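Local coordinates for kinase-associated protein B (Bacillus cereus, PDB 1Y71) that is of unknown molecular function but probably associates with a kinase and has an SH3-like fold, at residues N29-P32 / G33-V36; A114-S117 / L118-L121. All blocks are in the same frame, centred on the assembly; numbering follows the deposited sequence.

Interaction 1: residues N29-P32 / G33-V36; sequences NSRP and GSYV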
loop_
_atom_site.group_PDB
_atom_site.type_symbol
_atom_site.label_atom_id
_atom_site.label_comp_id
_atom_site.label_asym_id
_atom_site.label_seq_id
_atom_site.Cartn_x
_atom_site.Cartn_y
_atom_site.Cartn_z
ATOM N N ASN B 29 3.975 -17.736 0.683
ATOM C CA ASN B 29 4.410 -19.134 0.820
ATOM C C ASN B 29 5.937 -19.182 0.769
ATOM O O ASN B 29 6.575 -18.334 0.135
ATOM C CB ASN B 29 3.787 -20.020 -0.286
ATOM C CG ASN B 29 3.753 -21.529 0.064
ATOM O OD1 ASN B 29 3.685 -21.936 1.236
ATOM N ND2 ASN B 29 3.775 -22.365 -0.978
ATOM N N SER B 30 6.496 -20.176 1.459
ATOM C CA SER B 30 7.918 -20.476 1.431
ATOM C C SER B 30 8.127 -21.818 0.739
ATOM O O SER B 30 7.194 -22.621 0.574
ATOM C CB SER B 30 8.494 -20.583 2.849
ATOM O OG SER B 30 8.246 -19.431 3.639
ATOM N N ARG B 31 9.375 -22.045 0.359
ATOM C CA ARG B 31 9.839 -23.279 -0.249
ATOM C C ARG B 31 11.343 -23.116 -0.298
ATOM O O ARG B 31 11.823 -21.989 -0.345
ATOM C CB ARG B 31 9.286 -23.402 -1.674
ATOM C CG ARG B 31 10.156 -24.184 -2.682
ATOM C CD ARG B 31 9.483 -24.246 -4.051
ATOM N NE ARG B 31 9.214 -22.906 -4.576
ATOM C CZ ARG B 31 8.114 -22.195 -4.332
ATOM N NH1 ARG B 31 7.141 -22.673 -3.560
ATOM N NH2 ARG B 31 7.992 -20.985 -4.861
ATOM N N PRO B 32 12.087 -24.238 -0.251
ATOM C CA PRO B 32 13.516 -24.330 -0.554
ATOM C C PRO B 32 14.098 -23.218 -1.447
ATOM O O PRO B 32 13.943 -23.226 -2.687
ATOM C CB PRO B 32 13.612 -25.703 -1.241
ATOM C CG PRO B 32 12.539 -26.545 -0.512
ATOM C CD PRO B 32 11.557 -25.563 0.145
ATOM N N GLY B 33 14.759 -22.264 -0.796
ATOM C CA GLY B 33 15.501 -21.224 -1.501
ATOM C C GLY B 33 14.723 -20.064 -2.103
ATOM O O GLY B 33 15.304 -19.210 -2.775
ATOM N N SER B 34 13.412 -20.016 -1.864
ATOM C CA SER B 34 12.606 -18.983 -2.484
ATOM C C SER B 34 11.324 -18.690 -1.704
ATOM O O SER B 34 10.961 -19.411 -0.783
ATOM C CB SER B 34 12.295 -19.355 -3.944
ATOM O OG SER B 34 11.371 -20.433 -4.028
ATOM N N TYR B 35 10.677 -17.594 -2.079
ATOM C CA TYR B 35 9.416 -17.183 -1.498
ATOM C C TYR B 35 8.460 -16.838 -2.604
ATOM O O TYR B 35 8.862 -16.257 -3.605
ATOM C CB TYR B 35 9.623 -15.956 -0.608
ATOM C CG TYR B 35 10.473 -16.280 0.589
ATOM C CD1 TYR B 35 9.896 -16.839 1.730
ATOM C CD2 TYR B 35 11.867 -16.059 0.572
ATOM C CE1 TYR B 35 10.652 -17.174 2.821
ATOM C CE2 TYR B 35 12.645 -16.396 1.676
ATOM C CZ TYR B 35 12.020 -16.952 2.803
ATOM O OH TYR B 35 12.752 -17.293 3.921
ATOM N N VAL B 36 7.187 -17.178 -2.400
ATOM C CA VAL B 36 6.133 -16.677 -3.243
ATOM C C VAL B 36 5.782 -15.315 -2.637
ATOM O O VAL B 36 5.520 -15.214 -1.424
ATOM C CB VAL B 36 4.888 -17.623 -3.305
ATOM C CG1 VAL B 36 3.876 -17.061 -4.247
ATOM C CG2 VAL B 36 5.311 -19.045 -3.785
#
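The carbonyl oxygen of Asn29 takes the N-H of Val36, N to O 2.9 Å, and the CA of Tyr35 also leans on it with a C-H...O contact. That pair lies two pairs in from the turn of the beta hairpin formed by strands 21-31 and 34-42. Nearer the turn Arg31 and Ser34 form a hydrogen-bonded antiparallel pair across a type II turn: Ser34 N reaches Arg31 O at 3.0 Å and nearly straight (167°), while the return bond from Arg31 N to Ser34 O is longer, 3.3 Å, and more bent. Pro32 and Gly33 fill the two corners, and Gly33 takes a positive phi.

Arg31, Ser34 and Val36 share one face of the hairpin with Asn29. The Arg31 chain runs out with CG anti to its backbone nitrogen (chi1 150°), then bends at chi3 (58°), which brings the guanidinium back over the neighbouring strand. There Val36 CG2 lies at the guanidinium edge, in its plane, 3.5 Å from Arg31 NH2, and also meets Asn29 CB at 3.9 Å. Both Arg31 NH2 and Ser34 OG hydrogen-bond to Asn75 OD1. On the other face Ser30 OG sits 3.4 Å from Tyr35 CE1, while the Tyr35 hydroxyl bonds Phe8 N and its ring meets that of Phe8 edge-to-face. Backbone bonds fix the hairpin end, and the shared Asn75 oxygen satisfies the buried Ser34 hydroxyl while holding the arginine's tip beside it.

Interaction 2: residues A114-S117 / L118-L121; sequences AERS and LETL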
loop_
_atom_site.group_PDB
_atom_site.type_symbol
_atom_site.label_atom_id
_atom_site.label_comp_id
_atom_site.label_asym_id
_atom_site.label_seq_id
_atom_site.Cartn_x
_atom_site.Cartn_y
_atom_site.Cartn_z
ATOM N N ALA B 114 19.090 3.844 -24.764
ATOM C CA ALA B 114 18.216 4.866 -24.171
ATOM C C ALA B 114 17.062 5.243 -25.097
ATOM O O ALA B 114 15.917 5.271 -24.652
ATOM C CB ALA B 114 19.017 6.079 -23.785
ATOM N N GLU B 115 17.353 5.502 -26.385
ATOM C CA GLU B 115 16.313 5.880 -27.360
ATOM C C GLU B 115 15.200 4.842 -27.412
ATOM O O GLU B 115 14.020 5.158 -27.270
ATOM C CB GLU B 115 16.870 6.093 -28.787
ATOM C CG GLU B 115 15.856 6.866 -29.691
ATOM C CD GLU B 115 15.983 6.573 -31.193
ATOM O OE1 GLU B 115 17.043 6.087 -31.651
ATOM O OE2 GLU B 115 15.001 6.845 -31.933
ATOM N N ARG B 116 15.623 3.600 -27.610
ATOM C CA ARG B 116 14.763 2.466 -27.797
ATOM C C ARG B 116 13.971 2.198 -26.502
ATOM O O ARG B 116 12.763 1.955 -26.563
ATOM C CB ARG B 116 15.631 1.258 -28.198
ATOM C CG ARG B 116 14.951 0.255 -29.144
ATOM C CD ARG B 116 14.439 0.924 -30.424
ATOM N NE ARG B 116 13.499 0.083 -31.177
ATOM C CZ ARG B 116 12.928 0.437 -32.334
ATOM N NH1 ARG B 116 13.184 1.625 -32.888
ATOM N NH2 ARG B 116 12.093 -0.398 -32.947
ATOM N N SER B 117 14.648 2.289 -25.351
ATOM C CA SER B 117 13.998 2.140 -24.042
ATOM C C SER B 117 12.935 3.195 -23.800
ATOM O O SER B 117 11.843 2.875 -23.351
ATOM C CB SER B 117 15.011 2.218 -22.908
ATOM O OG SER B 117 15.960 1.176 -22.946
ATOM N N LEU B 118 13.260 4.465 -24.068
ATOM C CA LEU B 118 12.315 5.560 -23.835
ATOM C C LEU B 118 11.039 5.370 -24.675
ATOM O O LEU B 118 9.916 5.497 -24.159
ATOM C CB LEU B 118 12.980 6.949 -24.017
ATOM C CG LEU B 118 12.127 8.164 -23.602
ATOM C CD1 LEU B 118 11.888 8.177 -22.113
ATOM C CD2 LEU B 118 12.735 9.517 -24.019
ATOM N N GLU B 119 11.205 5.005 -25.944
ATOM C CA GLU B 119 10.073 4.657 -26.826
ATOM C C GLU B 119 9.174 3.603 -26.181
ATOM O O GLU B 119 7.938 3.726 -26.090
ATOM C CB GLU B 119 10.594 4.031 -28.122
ATOM C CG GLU B 119 11.667 4.792 -28.908
ATOM C CD GLU B 119 11.740 4.351 -30.390
ATOM O OE1 GLU B 119 10.662 4.125 -30.984
ATOM O OE2 GLU B 119 12.863 4.239 -30.964
ATOM N N THR B 120 9.827 2.529 -25.775
ATOM C CA THR B 120 9.173 1.385 -25.155
ATOM C C THR B 120 8.390 1.756 -23.898
ATOM O O THR B 120 7.225 1.367 -23.758
ATOM C CB THR B 120 10.219 0.307 -24.875
ATOM O OG1 THR B 120 10.792 -0.055 -26.131
ATOM C CG2 THR B 120 9.600 -0.916 -24.256
ATOM N N LEU B 121 9.016 2.521 -23.006
ATOM C CA LEU B 121 8.355 2.963 -21.771
ATOM C C LEU B 121 7.206 3.907 -22.034
ATOM O O LEU B 121 6.200 3.864 -21.331
ATOM C CB LEU B 121 9.352 3.583 -20.784
ATOM C CG LEU B 121 10.524 2.665 -20.375
ATOM C CD1 LEU B 121 11.689 3.434 -19.810
ATOM C CD2 LEU B 121 10.050 1.581 -19.407
#
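Helix 112-127, one of the two helices that follow the beta-sheet in the chain, carries this contact as two successive turns of regular i to i+4 bonding. Leu118 N meets Ala114 O at 2.8 Å, and Leu121 N meets Ser117 O at 2.9 Å, both nearly along the C=O axis.

On the outer side Glu119 swings its carboxylate back toward the preceding turn, where OE2 forms a salt bridge with Arg116 NH1 at 3.3 Å. The hydrogen bond within it is weak, with an angle of only 120° at the hydrogen, and the guanidinium and carboxylate planes stand 74° apart. Arg116 reaches this position by a bend at chi2 (56°). The OE2 atoms of Glu115 and Glu119 come within 3.5 Å of each other, like charges that the nearby arginine probably eases.

Another flank faces helix 91-104: Leu121 packs on Leu99, Gln102 and Met103, and Leu118 also touches Met103. Ser117 is buried, its hydroxyl bonded to the carbonyl of Phe113 one turn back. Thr120, touching Gln48 and Phe62, likewise turns its hydroxyl onto the helix backbone, with OG1 anti to its own carbonyl carbon. Arg116 O therefore accepts twice, from Thr120 N at 3.1 Å and from Thr120 OG1 at 2.8 Å, the two donors arriving from opposite faces of the carbonyl plane.

The two contacts lie on opposite sides of the chain's centre, their own centres 34 Å apart and their nearest atoms about 24 Å apart, so they do not touch. Interaction 1 comes first along the chain, at the turn joining strands 21-31 and 34-42 of the antiparallel sheet; interaction 2 follows much later, in helix 112-127 near the C-terminus. Between them come strands 73-77 and 81-83 and helix 91-104. Both belong to the one KapB family sequence, yet the hairpin is part of the sheet, where strand 73-77 meets interaction 1 through Asn75, whereas interaction 2 belongs to the helical pair, with helix 91-104 packed against it.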